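Local coordinates for serine protease pet (Escherichia coli, PDB 4OM9), which probably acts as a secreted serine protease, the enterotoxic passenger domain of an autotransporter of enteroaggregative Escherichia coli, with alpha-fodrin as a likely target, at residues 83-88 against 109-114; 359-364 against 377-382. All blocks are in the same frame, centred on the assembly; numbering follows the deposited sequence.

Interaction 1 (83-88 against 109-114); sequences QTYGST and KYVVET
The ring of Tyr85 is overlapped on one face by Val111 CG1, which sits 4.1 Å above the ring plane and displaced toward the rim, while Val111 CG2 reaches Tyr85 CE1. Both segments belong to the protease domain of clan PA: 83-85 ends an outermost strand of a five-stranded antiparallel sheet and passes into the next strand through a two-residue beta hairpin with a type II' turn from Tyr85 to Thr88, closed by reciprocal backbone bonds between those two residues. Thr114 CG2 adds a contact at Tyr85 CD2, 4.0 Å away, so methyl groups of two beta-branched residues pack against the ring, and Ser61 and Ala67 also touch it. A tyrosine suits this buried place because its hydroxyl can still be paired: Tyr85 OH donates to Gln83 OE1 on the same strand at 2.8 Å. Glycine suits position 86, where phi is positive (51°) and Glu113 CG packs closely against the backbone, 3.7 Å from Gly86 N. Glu113 bends about its CB-CG bond (chi2 66°), which puts CD back near Tyr85 O. Glu113 OE1 is hydrogen-bonded to Tyr90 OH, and OE2, besides its bond from Thr88, to Tyr398 OH of the parallel sheet. Thr88 OG1 donates to Glu113 OE2 at 2.7 Å, arriving on the syn side of the carboxylate and 19° out of its plane.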
loop_
_atom_site.group_PDB
_atom_site.type_symbol
_atom_site.label_atom_id
_atom_site.label_comp_id
_atom_site.label_asym_id
_atom_site.label_seq_id
_atom_site.Cartn_x
_atom_site.Cartn_y
_atom_site.Cartn_z
ATOM N N GLN A 83 -17.384 -8.650 -29.676
ATOM C CA GLN A 83 -17.030 -7.835 -28.529
ATOM C C GLN A 83 -16.157 -8.591 -27.548
ATOM O O GLN A 83 -16.419 -9.759 -27.216
ATOM C CB GLN A 83 -18.292 -7.323 -27.838
ATOM C CG GLN A 83 -19.194 -6.606 -28.805
ATOM C CD GLN A 83 -20.334 -5.889 -28.137
ATOM O OE1 GLN A 83 -20.457 -5.895 -26.908
ATOM N NE2 GLN A 83 -21.192 -5.270 -28.946
ATOM N N THR A 84 -15.114 -7.913 -27.094
ATOM C CA THR A 84 -14.221 -8.450 -26.094
ATOM C C THR A 84 -14.306 -7.641 -24.812
ATOM O O THR A 84 -14.167 -6.414 -24.832
ATOM C CB THR A 84 -12.773 -8.452 -26.578
ATOM O OG1 THR A 84 -12.629 -9.397 -27.634
ATOM C CG2 THR A 84 -11.820 -8.821 -25.437
ATOM N N TYR A 85 -14.564 -8.334 -23.708
ATOM C CA TYR A 85 -14.385 -7.755 -22.389
ATOM C C TYR A 85 -13.465 -8.699 -21.617
ATOM O O TYR A 85 -13.731 -9.917 -21.557
ATOM C CB TYR A 85 -15.708 -7.572 -21.657
ATOM C CG TYR A 85 -16.794 -6.824 -22.412
ATOM C CD1 TYR A 85 -17.606 -7.478 -23.333
ATOM C CD2 TYR A 85 -17.034 -5.472 -22.177
ATOM C CE1 TYR A 85 -18.615 -6.805 -24.007
ATOM C CE2 TYR A 85 -18.040 -4.793 -22.850
ATOM C CZ TYR A 85 -18.830 -5.471 -23.765
ATOM O OH TYR A 85 -19.842 -4.807 -24.442
ATOM N N GLY A 86 -12.393 -8.148 -21.046
ATOM C CA GLY A 86 -11.363 -8.959 -20.417
ATOM C C GLY A 86 -10.887 -10.071 -21.327
ATOM O O GLY A 86 -10.530 -9.824 -22.475
ATOM N N SER A 87 -10.920 -11.304 -20.817
ATOM C CA SER A 87 -10.470 -12.476 -21.560
ATOM C C SER A 87 -11.601 -13.166 -22.280
ATOM O O SER A 87 -11.482 -14.332 -22.615
ATOM C CB SER A 87 -9.819 -13.513 -20.639
ATOM O OG SER A 87 -8.682 -13.004 -19.980
ATOM N N THR A 88 -12.718 -12.481 -22.480
ATOM C CA THR A 88 -13.886 -13.159 -23.036
ATOM C C THR A 88 -14.395 -12.484 -24.295
ATOM O O THR A 88 -14.457 -11.251 -24.361
ATOM C CB THR A 88 -15.020 -13.233 -22.008
ATOM O OG1 THR A 88 -14.493 -13.719 -20.761
ATOM C CG2 THR A 88 -16.143 -14.152 -22.515
ATOM N N LYS A 109 -23.781 -14.493 -25.038
ATOM C CA LYS A 109 -23.641 -14.899 -23.624
ATOM C C LYS A 109 -23.670 -13.721 -22.651
ATOM O O LYS A 109 -23.478 -12.583 -23.055
ATOM C CB LYS A 109 -22.342 -15.687 -23.407
ATOM C CG LYS A 109 -22.385 -17.127 -23.924
ATOM C CD LYS A 109 -21.018 -17.781 -23.772
ATOM C CE LYS A 109 -21.065 -18.989 -22.837
ATOM N NZ LYS A 109 -19.679 -19.453 -22.506
ATOM N N TYR A 110 -23.923 -13.999 -21.374
ATOM C CA TYR A 110 -23.960 -12.941 -20.366
ATOM C C TYR A 110 -22.558 -12.388 -20.145
ATOM O O TYR A 110 -21.607 -13.152 -19.964
ATOM C CB TYR A 110 -24.513 -13.441 -19.024
ATOM C CG TYR A 110 -25.925 -13.955 -19.052
ATOM C CD1 TYR A 110 -26.832 -13.522 -20.018
ATOM C CD2 TYR A 110 -26.357 -14.890 -18.104
ATOM C CE1 TYR A 110 -28.140 -14.025 -20.034
ATOM C CE2 TYR A 110 -27.642 -15.379 -18.106
ATOM C CZ TYR A 110 -28.542 -14.957 -19.075
ATOM O OH TYR A 110 -29.837 -15.474 -19.072
ATOM N N VAL A 111 -22.429 -11.068 -20.135
ATOM C CA VAL A 111 -21.126 -10.468 -19.888
ATOM C C VAL A 111 -20.702 -10.582 -18.425
ATOM O O VAL A 111 -21.382 -10.112 -17.510
ATOM C CB VAL A 111 -21.100 -9.004 -20.308
ATOM C CG1 VAL A 111 -19.741 -8.355 -19.928
ATOM C CG2 VAL A 111 -21.335 -8.918 -21.795
ATOM N N VAL A 112 -19.552 -11.192 -18.215
ATOM C CA VAL A 112 -19.083 -11.448 -16.870
ATOM C C VAL A 112 -18.244 -10.269 -16.327
ATOM O O VAL A 112 -18.244 -10.018 -15.126
ATOM C CB VAL A 112 -18.289 -12.781 -16.848
ATOM C CG1 VAL A 112 -17.330 -12.857 -15.700
ATOM C CG2 VAL A 112 -19.249 -13.946 -16.789
ATOM N N GLU A 113 -17.579 -9.527 -17.210
ATOM C CA GLU A 113 -16.560 -8.531 -16.781
ATOM C C GLU A 113 -17.086 -7.219 -16.209
ATOM O O GLU A 113 -16.413 -6.600 -15.393
ATOM C CB GLU A 113 -15.617 -8.189 -17.944
ATOM C CG GLU A 113 -14.720 -9.350 -18.396
ATOM C CD GLU A 113 -15.493 -10.531 -19.017
ATOM O OE1 GLU A 113 -16.710 -10.400 -19.300
ATOM O OE2 GLU A 113 -14.863 -11.595 -19.210
ATOM N N THR A 114 -18.255 -6.766 -16.653
ATOM C CA THR A 114 -18.778 -5.481 -16.196
ATOM C C THR A 114 -20.265 -5.574 -15.954
ATOM O O THR A 114 -20.944 -6.401 -16.566
ATOM C CB THR A 114 -18.483 -4.343 -17.203
ATOM O OG1 THR A 114 -19.293 -3.201 -16.892
ATOM C CG2 THR A 114 -18.762 -4.775 -18.630
#

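Interaction 2 (359-364 against 377-382); sequences DALHKI and TNLKTG
This is a parallel strand pairing between successive turns of the beta-helix, where 361-364 and 379-381 are neighbours in a parallel sheet and their short axes approach to 4.7 Å. Four backbone bonds join them: Leu361 N to Asn378 O, Lys380 N to Leu361 O, Lys363 N to Lys380 O (2.8 Å), and Gly382 N to Lys363 O. Leu361 and Leu379 share a face with Lys363 and Thr381; Leu379 CD1 lies 3.9 Å from Leu361 CG, and Val386 and Ile341 help to cover these leucines, whose apolar chains suit the helix interior. Lys363 fits there by laying its methylenes beside Thr381, CD 3.7 Å from OG1, and bending at CB-CG (chi2 -83°), while its NZ donates to the backbone oxygens of Gly367, Asn383 and Gly365. On the other face, which meets the protease domain, His362 and Lys380 lie side by side, CD of Lys380 3.8 Å from His362 NE2. The imidazole reaches Tyr110 O through ND1, and the long lysine chain carries its ammonium to Ala632 O, beside a cation-pi contact to Tyr398. Stacking of strands in register, coil upon coil, is the hallmark of the right-handed parallel beta-helix of autotransporter passenger domains.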
loop_
_atom_site.group_PDB
_atom_site.type_symbol
_atom_site.label_atom_id
_atom_site.label_comp_id
_atom_site.label_asym_id
_atom_site.label_seq_id
_atom_site.Cartn_x
_atom_site.Cartn_y
_atom_site.Cartn_z
ATOM N N ASP A 359 -18.050 -25.782 -22.764
ATOM C CA ASP A 359 -18.458 -24.387 -22.672
ATOM C C ASP A 359 -18.181 -23.840 -21.275
ATOM O O ASP A 359 -18.259 -24.577 -20.291
ATOM C CB ASP A 359 -19.949 -24.249 -23.008
ATOM C CG ASP A 359 -20.363 -22.807 -23.262
ATOM O OD1 ASP A 359 -19.681 -22.125 -24.058
ATOM O OD2 ASP A 359 -21.369 -22.358 -22.667
ATOM N N ALA A 360 -17.865 -22.553 -21.182
ATOM C CA ALA A 360 -17.705 -21.919 -19.874
ATOM C C ALA A 360 -19.036 -21.559 -19.256
ATOM O O ALA A 360 -19.920 -21.030 -19.922
ATOM C CB ALA A 360 -16.835 -20.655 -19.974
ATOM N N LEU A 361 -19.169 -21.817 -17.970
ATOM C CA LEU A 361 -20.338 -21.362 -17.250
ATOM C C LEU A 361 -20.153 -19.891 -16.809
ATOM O O LEU A 361 -19.283 -19.575 -15.991
ATOM C CB LEU A 361 -20.599 -22.288 -16.058
ATOM C CG LEU A 361 -21.404 -21.797 -14.851
ATOM C CD1 LEU A 361 -22.712 -21.145 -15.272
ATOM C CD2 LEU A 361 -21.665 -22.953 -13.896
ATOM N N HIS A 362 -20.977 -19.002 -17.364
ATOM C CA HIS A 362 -20.928 -17.569 -17.023
ATOM C C HIS A 362 -21.913 -17.237 -15.922
ATOM O O HIS A 362 -23.123 -17.302 -16.124
ATOM C CB HIS A 362 -21.240 -16.692 -18.242
ATOM C CG HIS A 362 -20.169 -16.699 -19.285
ATOM N ND1 HIS A 362 -20.154 -15.810 -20.338
ATOM C CD2 HIS A 362 -19.079 -17.483 -19.440
ATOM C CE1 HIS A 362 -19.096 -16.041 -21.093
ATOM N NE2 HIS A 362 -18.429 -17.057 -20.574
ATOM N N LYS A 363 -21.398 -16.867 -14.762
ATOM C CA LYS A 363 -22.239 -16.538 -13.623
ATOM C C LYS A 363 -22.212 -15.024 -13.310
ATOM O O LYS A 363 -21.151 -14.459 -13.028
ATOM C CB LYS A 363 -21.785 -17.352 -12.404
ATOM C CG LYS A 363 -22.754 -17.321 -11.234
ATOM C CD LYS A 363 -22.605 -16.093 -10.347
ATOM C CE LYS A 363 -23.611 -16.129 -9.201
ATOM N NZ LYS A 363 -23.681 -14.788 -8.568
ATOM N N ILE A 364 -23.370 -14.375 -13.345
ATOM C CA ILE A 364 -23.468 -12.966 -12.928
ATOM C C ILE A 364 -24.620 -12.813 -11.966
ATOM O O ILE A 364 -25.203 -13.816 -11.518
ATOM C CB ILE A 364 -23.671 -11.989 -14.090
ATOM C CG1 ILE A 364 -24.987 -12.286 -14.821
ATOM C CG2 ILE A 364 -22.508 -12.049 -15.043
ATOM C CD1 ILE A 364 -25.312 -11.288 -15.954
ATOM N N THR A 377 -15.729 -28.503 -15.870
ATOM C CA THR A 377 -15.717 -27.405 -16.835
ATOM C C THR A 377 -15.184 -26.162 -16.160
ATOM O O THR A 377 -14.839 -26.205 -14.982
ATOM C CB THR A 377 -17.141 -27.105 -17.437
ATOM O OG1 THR A 377 -17.014 -26.398 -18.681
ATOM C CG2 THR A 377 -17.969 -26.279 -16.464
ATOM N N ASN A 378 -15.127 -25.059 -16.912
ATOM C CA ASN A 378 -14.593 -23.799 -16.405
ATOM C C ASN A 378 -15.687 -22.854 -15.960
ATOM O O ASN A 378 -16.795 -22.869 -16.487
ATOM C CB ASN A 378 -13.706 -23.125 -17.457
ATOM C CG ASN A 378 -12.497 -23.982 -17.827
ATOM O OD1 ASN A 378 -12.107 -24.889 -17.075
ATOM N ND2 ASN A 378 -11.903 -23.706 -18.987
ATOM N N LEU A 379 -15.373 -22.068 -14.943
ATOM C CA LEU A 379 -16.278 -21.065 -14.447
ATOM C C LEU A 379 -15.759 -19.668 -14.811
ATOM O O LEU A 379 -14.561 -19.400 -14.724
ATOM C CB LEU A 379 -16.436 -21.198 -12.932
ATOM C CG LEU A 379 -17.191 -20.022 -12.304
ATOM C CD1 LEU A 379 -18.658 -20.081 -12.683
ATOM C CD2 LEU A 379 -17.029 -19.953 -10.799
ATOM N N LYS A 380 -16.662 -18.796 -15.240
ATOM C CA LYS A 380 -16.370 -17.369 -15.346
ATOM C C LYS A 380 -17.397 -16.603 -14.532
ATOM O O LYS A 380 -18.569 -16.589 -14.886
ATOM C CB LYS A 380 -16.374 -16.910 -16.798
ATOM C CG LYS A 380 -15.210 -17.467 -17.591
ATOM C CD LYS A 380 -14.989 -16.727 -18.885
ATOM C CE LYS A 380 -13.732 -17.236 -19.576
ATOM N NZ LYS A 380 -13.283 -16.398 -20.739
ATOM N N THR A 381 -16.974 -15.989 -13.429
ATOM C CA THR A 381 -17.917 -15.310 -12.554
ATOM C C THR A 381 -17.536 -13.833 -12.318
ATOM O O THR A 381 -16.353 -13.484 -12.243
ATOM C CB THR A 381 -18.058 -16.057 -11.199
ATOM O OG1 THR A 381 -18.970 -15.350 -10.356
ATOM C CG2 THR A 381 -16.719 -16.206 -10.476
ATOM N N GLY A 382 -18.551 -12.970 -12.237
ATOM C CA GLY A 382 -18.344 -11.546 -12.099
ATOM C C GLY A 382 -19.148 -10.871 -11.002
ATOM O O GLY A 382 -19.088 -9.660 -10.848
#

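Overall arrangement
From the N terminus, interaction 1 comes first: 83-88 meets 109-114 after a loop of 20 residues, mostly strand, that stays within the protease domain. Interaction 2 opens only later, 359-364 pairing with 377-382 with 12 residues between the segments, so that the chain returns one coil later. The two loops therefore follow in series, neither enclosing nor crossing the other, yet in space their centres lie about 11 Å apart. They touch directly: Thr88 OG1 is probably hydrogen-bonded to Lys380 NZ at 2.9 Å, and Lys109 NZ probably to Ala360 O. Together they join the protease domain to the side of the beta-helix.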